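Local coordinates for protein LipS lipolytic enzyme (Unidentified, PDB 4FBL) that probably hydrolyses ester bonds of lipid substrates as a thermostable lipase of the alpha/beta-hydrolase superfamily, at residues R51-S57 against C119-T125; V135-Q140 against L213-C219. One frame throughout, in Å; residues are numbered along the deposited sequence.

Interaction 1. Residues R51-S57 against C119-T125; sequences RIGVLVS and CDVLFMT
Met124 lies alongside Leu55 on one face of a parallel strand pair, and its chain can be followed outward atom by atom. CB rests near the carbonyl oxygen and CB of Leu55; CG, anti to the backbone N (chi1 178°), lies 3.5 Å from Leu55 O; SD passes Leu55 CD1, and CE ends 4.0 Å from Ser57 CB. Extended to its end, the chain reaches from Leu55 to Ser57, two residues on, a span suited to a long, unbranched methionine. Helix 129-140 meets it through Thr134 and Ala137, while Leu55 turns to helix 101-118.

On the other face Ile52, Val54 and Val56 stand beside Val121, Phe123 and Thr125. All but Phe123 are beta-branched, a shape well suited to extended backbone. Phe123 supplies a flat ring, and Ile52 CG2 approaches its edge, 3.7 Å from Phe123 CE1. Thr125 presents its methyl CG2 to Val56, while its OG1 is hydrogen-bonded to Met149 O on the next strand.

Backbone bonds alternate between the strands, from Gly53 N to Val121 O (2.9 Å) through to Ser57 N and Thr125 O (3.0 Å). At the start, Arg51 O takes Asp120 N at 2.8 Å and, weakly, Val121 N. Gly53 leaves room for Cys119 SG, which sits 3.8 Å from Gly53 CA; a CB on this glycine would collide with that sulfur. With strand 80-83 bonded along the far edge of 52-57, this is the parallel core of an alpha/beta-hydrolase sheet, with strand 121-127 leading to the probable nucleophile elbow.

Interaction 2. Residues V135-Q140 against L213-C219; sequences VWAAGQ and LLPRVKC
Two torsions set the Leu213 and Trp136 side chains together: Leu213 CG stands anti to its carbonyl carbon (chi1 -69°), and Trp136 CG anti to its backbone N (chi1 167°). The two chains therefore lie side by side, and Leu213 CD1 meets the indole obliquely, 3.5 Å from Trp136 CD1. Gln140 CB packs over one face of the same indole, and Phe167 of the second subunit also packs on this tryptophan.

Arg216, its chain extended from CG to NE, reaches the C-terminal turn of helix 129-140. Its NH1 donates to Gly139 O at 2.7 Å, nearly straight at 163°, the oxygen lying at the edge of the guanidinium, close to its plane, and NH1 in the carbonyl plane of Gly139. An arginine suits the place because its aliphatic part also follows the glycine: Arg216 CB lies 4.1 Å from Gly139 CA, and Arg216 CD passes 3.4 Å from Gly139 O. A leucine in its place would probably leave the Gly139 carbonyl without this charged donor and the helix end less firmly joined to the loop.

Gly139 has its own reason to be small, since a CB would strike Leu213 CB. Beside it Val217 CG2 lies 3.8 Å from Gly139 N, and Val217 CG1 and Cys219 SG both touch the methyl of Ala138, a small side chain that lets both lie close to the helix. Val135 CG1 meets Leu214 CD2, extending the apolar seam. One water joins the backbones, donating to Ala138 O (2.9 Å) and accepting from Lys218 N.

Near a helix C-terminus carbonyls lack the usual intrahelical donors, so a positive guanidinium is likely to be electrostatically favourable here, complementing the negative end of the helix dipole within an otherwise largely apolar contact.

Interactions 1 and 2 are consecutive along the chain, for strand 121-127 of the first leads through the GxSxG turn into helix 129-140 of the second. Their centres are about 16 Å apart, yet they touch directly: Met124 SD packs 3.9 Å from Ala137 CB, so the helix lies against the sheet at this point. The turn between them carries Ser128, probably the nucleophile of a triad with His259 and Asp229, and Leu127 and Ser128 line the spermidine pocket. The Ser57 end of interaction 1 comes near that site, its side chain about 9 Å from the bound spermidine; interaction 2 joins the far end of the helix to the loop before strand 221-226.

Interaction 1. Residues R51-S57 against C119-T125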
loop_
_atom_site.group_PDB
_atom_site.type_symbol
_atom_site.label_atom_id
_atom_site.label_comp_id
_atom_site.label_asym_id
_atom_site.label_seq_id
_atom_site.Cartn_x
_atom_site.Cartn_y
_atom_site.Cartn_z
ATOM N N ARG C 51 3.275 15.685 -32.416
ATOM C CA ARG C 51 2.008 15.316 -31.904
ATOM C C ARG C 51 2.049 13.997 -31.098
ATOM O O ARG C 51 1.093 13.630 -30.498
ATOM C CB ARG C 51 1.051 15.199 -33.060
ATOM C CG ARG C 51 1.492 14.276 -34.206
ATOM C CD ARG C 51 0.705 14.547 -35.481
ATOM N NE ARG C 51 0.779 13.492 -36.491
ATOM C CZ ARG C 51 1.454 13.574 -37.622
ATOM N NH1 ARG C 51 2.113 14.659 -37.896
ATOM N NH2 ARG C 51 1.479 12.566 -38.468
ATOM N N ILE C 52 3.168 13.311 -31.095
ATOM C CA ILE C 52 3.278 12.100 -30.220
ATOM C C ILE C 52 4.165 12.449 -29.005
ATOM O O ILE C 52 5.251 12.969 -29.197
ATOM C CB ILE C 52 3.844 10.952 -30.994
ATOM C CG1 ILE C 52 2.842 10.554 -32.137
ATOM C CG2 ILE C 52 4.014 9.656 -30.037
ATOM C CD1 ILE C 52 3.548 9.629 -33.183
ATOM N N GLY C 53 3.683 12.195 -27.788
ATOM C CA GLY C 53 4.474 12.620 -26.593
ATOM C C GLY C 53 4.801 11.478 -25.605
ATOM O O GLY C 53 4.103 10.466 -25.588
ATOM N N VAL C 54 5.863 11.639 -24.830
ATOM C CA VAL C 54 6.328 10.585 -23.892
ATOM C C VAL C 54 6.483 11.236 -22.521
ATOM O O VAL C 54 7.221 12.253 -22.403
ATOM C CB VAL C 54 7.710 9.956 -24.279
ATOM C CG1 VAL C 54 8.024 8.684 -23.428
ATOM C CG2 VAL C 54 7.758 9.611 -25.794
ATOM N N LEU C 55 5.876 10.607 -21.497
ATOM C CA LEU C 55 6.001 11.058 -20.124
ATOM C C LEU C 55 7.047 10.131 -19.535
ATOM O O LEU C 55 6.913 8.915 -19.665
ATOM C CB LEU C 55 4.630 10.864 -19.437
ATOM C CG LEU C 55 4.382 11.773 -18.208
ATOM C CD1 LEU C 55 2.912 11.614 -17.748
ATOM C CD2 LEU C 55 5.274 11.412 -17.015
ATOM N N VAL C 56 8.109 10.699 -18.933
ATOM C CA VAL C 56 9.213 9.924 -18.395
ATOM C C VAL C 56 9.367 10.147 -16.918
ATOM O O VAL C 56 9.630 11.273 -16.515
ATOM C CB VAL C 56 10.574 10.292 -19.085
ATOM C CG1 VAL C 56 11.653 9.316 -18.603
ATOM C CG2 VAL C 56 10.406 10.251 -20.630
ATOM N N SER C 57 9.226 9.088 -16.096
ATOM C CA SER C 57 9.186 9.329 -14.647
ATOM C C SER C 57 10.385 8.701 -13.916
ATOM O O SER C 57 10.612 7.494 -14.048
ATOM C CB SER C 57 7.899 8.686 -14.047
ATOM O OG SER C 57 7.932 8.972 -12.641
ATOM N N CYS C 119 -0.107 17.326 -27.702
ATOM C CA CYS C 119 0.018 15.974 -28.289
ATOM C C CYS C 119 -1.303 15.311 -28.426
ATOM O O CYS C 119 -2.170 15.473 -27.631
ATOM C CB CYS C 119 0.876 15.063 -27.369
ATOM S SG CYS C 119 2.414 15.722 -27.210
ATOM N N ASP C 120 -1.400 14.445 -29.432
ATOM C CA ASP C 120 -2.571 13.590 -29.649
ATOM C C ASP C 120 -2.441 12.168 -29.088
ATOM O O ASP C 120 -3.389 11.496 -29.002
ATOM C CB ASP C 120 -2.719 13.392 -31.227
ATOM C CG ASP C 120 -3.048 14.719 -31.943
ATOM O OD1 ASP C 120 -3.728 15.565 -31.281
ATOM O OD2 ASP C 120 -2.617 14.930 -33.122
ATOM N N VAL C 121 -1.225 11.696 -28.932
ATOM C CA VAL C 121 -0.919 10.292 -28.549
ATOM C C VAL C 121 0.074 10.387 -27.386
ATOM O O VAL C 121 0.992 11.186 -27.474
ATOM C CB VAL C 121 -0.180 9.591 -29.746
ATOM C CG1 VAL C 121 -0.005 8.101 -29.526
ATOM C CG2 VAL C 121 -0.953 9.859 -30.999
ATOM N N LEU C 122 -0.101 9.560 -26.336
ATOM C CA LEU C 122 0.818 9.605 -25.214
ATOM C C LEU C 122 1.394 8.263 -24.944
ATOM O O LEU C 122 0.690 7.287 -25.040
ATOM C CB LEU C 122 0.018 10.043 -23.979
ATOM C CG LEU C 122 -0.166 11.558 -23.734
ATOM C CD1 LEU C 122 -0.900 12.441 -24.763
ATOM C CD2 LEU C 122 -0.686 11.802 -22.257
ATOM N N PHE C 123 2.677 8.213 -24.556
ATOM C CA PHE C 123 3.265 7.002 -23.948
ATOM C C PHE C 123 3.820 7.349 -22.553
ATOM O O PHE C 123 4.106 8.498 -22.287
ATOM C CB PHE C 123 4.419 6.425 -24.797
ATOM C CG PHE C 123 3.975 5.897 -26.148
ATOM C CD1 PHE C 123 3.637 6.807 -27.179
ATOM C CD2 PHE C 123 3.832 4.509 -26.385
ATOM C CE1 PHE C 123 3.225 6.395 -28.410
ATOM C CE2 PHE C 123 3.375 4.069 -27.677
ATOM C CZ PHE C 123 3.105 5.077 -28.677
ATOM N N MET C 124 4.091 6.329 -21.729
ATOM C CA MET C 124 4.722 6.636 -20.464
ATOM C C MET C 124 5.687 5.511 -20.165
ATOM O O MET C 124 5.460 4.349 -20.496
ATOM C CB MET C 124 3.636 6.842 -19.347
ATOM C CG MET C 124 4.385 7.119 -17.954
ATOM S SD MET C 124 3.100 7.599 -16.773
ATOM C CE MET C 124 4.176 7.761 -15.305
ATOM N N THR C 125 6.796 5.891 -19.560
ATOM C CA THR C 125 7.813 4.978 -19.170
ATOM C C THR C 125 8.308 5.464 -17.832
ATOM O O THR C 125 8.200 6.648 -17.519
ATOM C CB THR C 125 8.992 4.910 -20.237
ATOM O OG1 THR C 125 9.994 3.909 -19.854
ATOM C CG2 THR C 125 9.674 6.251 -20.388
#

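Interaction 2. Residues V135-Q140 against L213-C219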
loop_
_atom_site.group_PDB
_atom_site.type_symbol
_atom_site.label_atom_id
_atom_site.label_comp_id
_atom_site.label_asym_id
_atom_site.label_seq_id
_atom_site.Cartn_x
_atom_site.Cartn_y
_atom_site.Cartn_z
ATOM N N VAL C 135 2.485 2.114 -14.460
ATOM C CA VAL C 135 1.402 1.133 -14.300
ATOM C C VAL C 135 0.193 1.808 -13.676
ATOM O O VAL C 135 -0.900 1.592 -14.127
ATOM C CB VAL C 135 1.808 -0.076 -13.493
ATOM C CG1 VAL C 135 0.551 -1.003 -13.237
ATOM C CG2 VAL C 135 2.862 -0.864 -14.257
ATOM N N TRP C 136 0.376 2.650 -12.677
ATOM C CA TRP C 136 -0.759 3.313 -12.056
ATOM C C TRP C 136 -1.472 4.172 -13.082
ATOM O O TRP C 136 -2.736 4.195 -13.094
ATOM C CB TRP C 136 -0.326 4.206 -10.854
ATOM C CG TRP C 136 -1.402 5.098 -10.409
ATOM C CD1 TRP C 136 -2.457 4.803 -9.519
ATOM C CD2 TRP C 136 -1.571 6.472 -10.779
ATOM N NE1 TRP C 136 -3.285 5.900 -9.385
ATOM C CE2 TRP C 136 -2.767 6.946 -10.124
ATOM C CE3 TRP C 136 -0.833 7.350 -11.585
ATOM C CZ2 TRP C 136 -3.271 8.263 -10.299
ATOM C CZ3 TRP C 136 -1.329 8.662 -11.760
ATOM C CH2 TRP C 136 -2.539 9.108 -11.094
ATOM N N ALA C 137 -0.725 4.936 -13.903
ATOM C CA ALA C 137 -1.481 5.881 -14.786
ATOM C C ALA C 137 -2.218 5.127 -15.936
ATOM O O ALA C 137 -3.326 5.524 -16.291
ATOM C CB ALA C 137 -0.538 6.963 -15.387
ATOM N N ALA C 138 -1.650 4.043 -16.463
ATOM C CA ALA C 138 -2.287 3.251 -17.490
ATOM C C ALA C 138 -3.544 2.479 -16.974
ATOM O O ALA C 138 -4.449 2.173 -17.780
ATOM C CB ALA C 138 -1.287 2.255 -18.142
ATOM N N GLY C 139 -3.580 2.174 -15.656
ATOM C CA GLY C 139 -4.746 1.529 -14.991
ATOM C C GLY C 139 -5.812 2.548 -14.573
ATOM O O GLY C 139 -7.048 2.289 -14.617
ATOM N N GLN C 140 -5.342 3.723 -14.224
ATOM C CA GLN C 140 -6.181 4.806 -13.701
ATOM C C GLN C 140 -6.916 5.497 -14.839
ATOM O O GLN C 140 -8.109 5.915 -14.642
ATOM C CB GLN C 140 -5.359 5.853 -12.973
ATOM C CG GLN C 140 -6.129 7.040 -12.484
ATOM C CD GLN C 140 -7.159 6.648 -11.334
ATOM O OE1 GLN C 140 -6.786 6.494 -10.204
ATOM N NE2 GLN C 140 -8.422 6.483 -11.674
ATOM N N LEU C 213 -4.525 -2.178 -9.649
ATOM C CA LEU C 213 -4.986 -1.758 -10.984
ATOM C C LEU C 213 -4.600 -2.620 -12.214
ATOM O O LEU C 213 -5.180 -2.447 -13.300
ATOM C CB LEU C 213 -4.470 -0.369 -11.248
ATOM C CG LEU C 213 -5.086 0.712 -10.415
ATOM C CD1 LEU C 213 -4.375 2.117 -10.625
ATOM C CD2 LEU C 213 -6.560 0.888 -10.805
ATOM N N LEU C 214 -3.642 -3.532 -12.076
ATOM C CA LEU C 214 -3.144 -4.259 -13.189
ATOM C C LEU C 214 -4.211 -4.770 -14.205
ATOM O O LEU C 214 -4.015 -4.608 -15.387
ATOM C CB LEU C 214 -2.266 -5.406 -12.702
ATOM C CG LEU C 214 -0.800 -5.091 -12.304
ATOM C CD1 LEU C 214 -0.098 -6.267 -11.533
ATOM C CD2 LEU C 214 0.046 -4.710 -13.499
ATOM N N PRO C 215 -5.324 -5.431 -13.752
ATOM C CA PRO C 215 -6.348 -5.982 -14.680
ATOM C C PRO C 215 -6.935 -4.853 -15.571
ATOM O O PRO C 215 -7.346 -5.063 -16.697
ATOM C CB PRO C 215 -7.445 -6.508 -13.694
ATOM C CG PRO C 215 -6.539 -7.005 -12.502
ATOM C CD PRO C 215 -5.637 -5.763 -12.343
ATOM N N ARG C 216 -6.925 -3.641 -15.089
ATOM C CA ARG C 216 -7.390 -2.504 -15.875
ATOM C C ARG C 216 -6.447 -1.941 -16.917
ATOM O O ARG C 216 -6.879 -1.148 -17.785
ATOM C CB ARG C 216 -7.687 -1.375 -14.956
ATOM C CG ARG C 216 -9.046 -1.376 -14.305
ATOM C CD ARG C 216 -8.917 -0.220 -13.376
ATOM N NE ARG C 216 -10.160 0.441 -13.136
ATOM C CZ ARG C 216 -10.505 1.683 -13.457
ATOM N NH1 ARG C 216 -9.728 2.554 -14.093
ATOM N NH2 ARG C 216 -11.721 2.034 -13.072
ATOM N N VAL C 217 -5.181 -2.327 -16.866
ATOM C CA VAL C 217 -4.216 -1.847 -17.890
ATOM C C VAL C 217 -4.466 -2.621 -19.177
ATOM O O VAL C 217 -4.401 -3.832 -19.133
ATOM C CB VAL C 217 -2.745 -2.107 -17.499
ATOM C CG1 VAL C 217 -1.835 -1.668 -18.630
ATOM C CG2 VAL C 217 -2.396 -1.366 -16.193
ATOM N N LYS C 218 -4.767 -1.912 -20.272
ATOM C CA LYS C 218 -5.180 -2.525 -21.541
ATOM C C LYS C 218 -4.244 -2.093 -22.665
ATOM O O LYS C 218 -4.261 -2.708 -23.678
ATOM C CB LYS C 218 -6.623 -2.053 -21.994
ATOM C CG LYS C 218 -7.855 -2.690 -21.245
ATOM C CD LYS C 218 -8.238 -4.199 -21.688
ATOM C CE LYS C 218 -9.370 -4.862 -20.808
ATOM N NZ LYS C 218 -9.120 -4.647 -19.311
ATOM N N CYS C 219 -3.526 -0.977 -22.548
ATOM C CA CYS C 219 -2.688 -0.570 -23.680
ATOM C C CYS C 219 -1.511 -1.532 -23.899
ATOM O O CYS C 219 -1.128 -2.248 -22.993
ATOM C CB CYS C 219 -2.146 0.861 -23.492
ATOM S SG CYS C 219 -1.097 1.067 -21.965
HETATM O O HOH W 1 -4.408 0.980 -20.371
#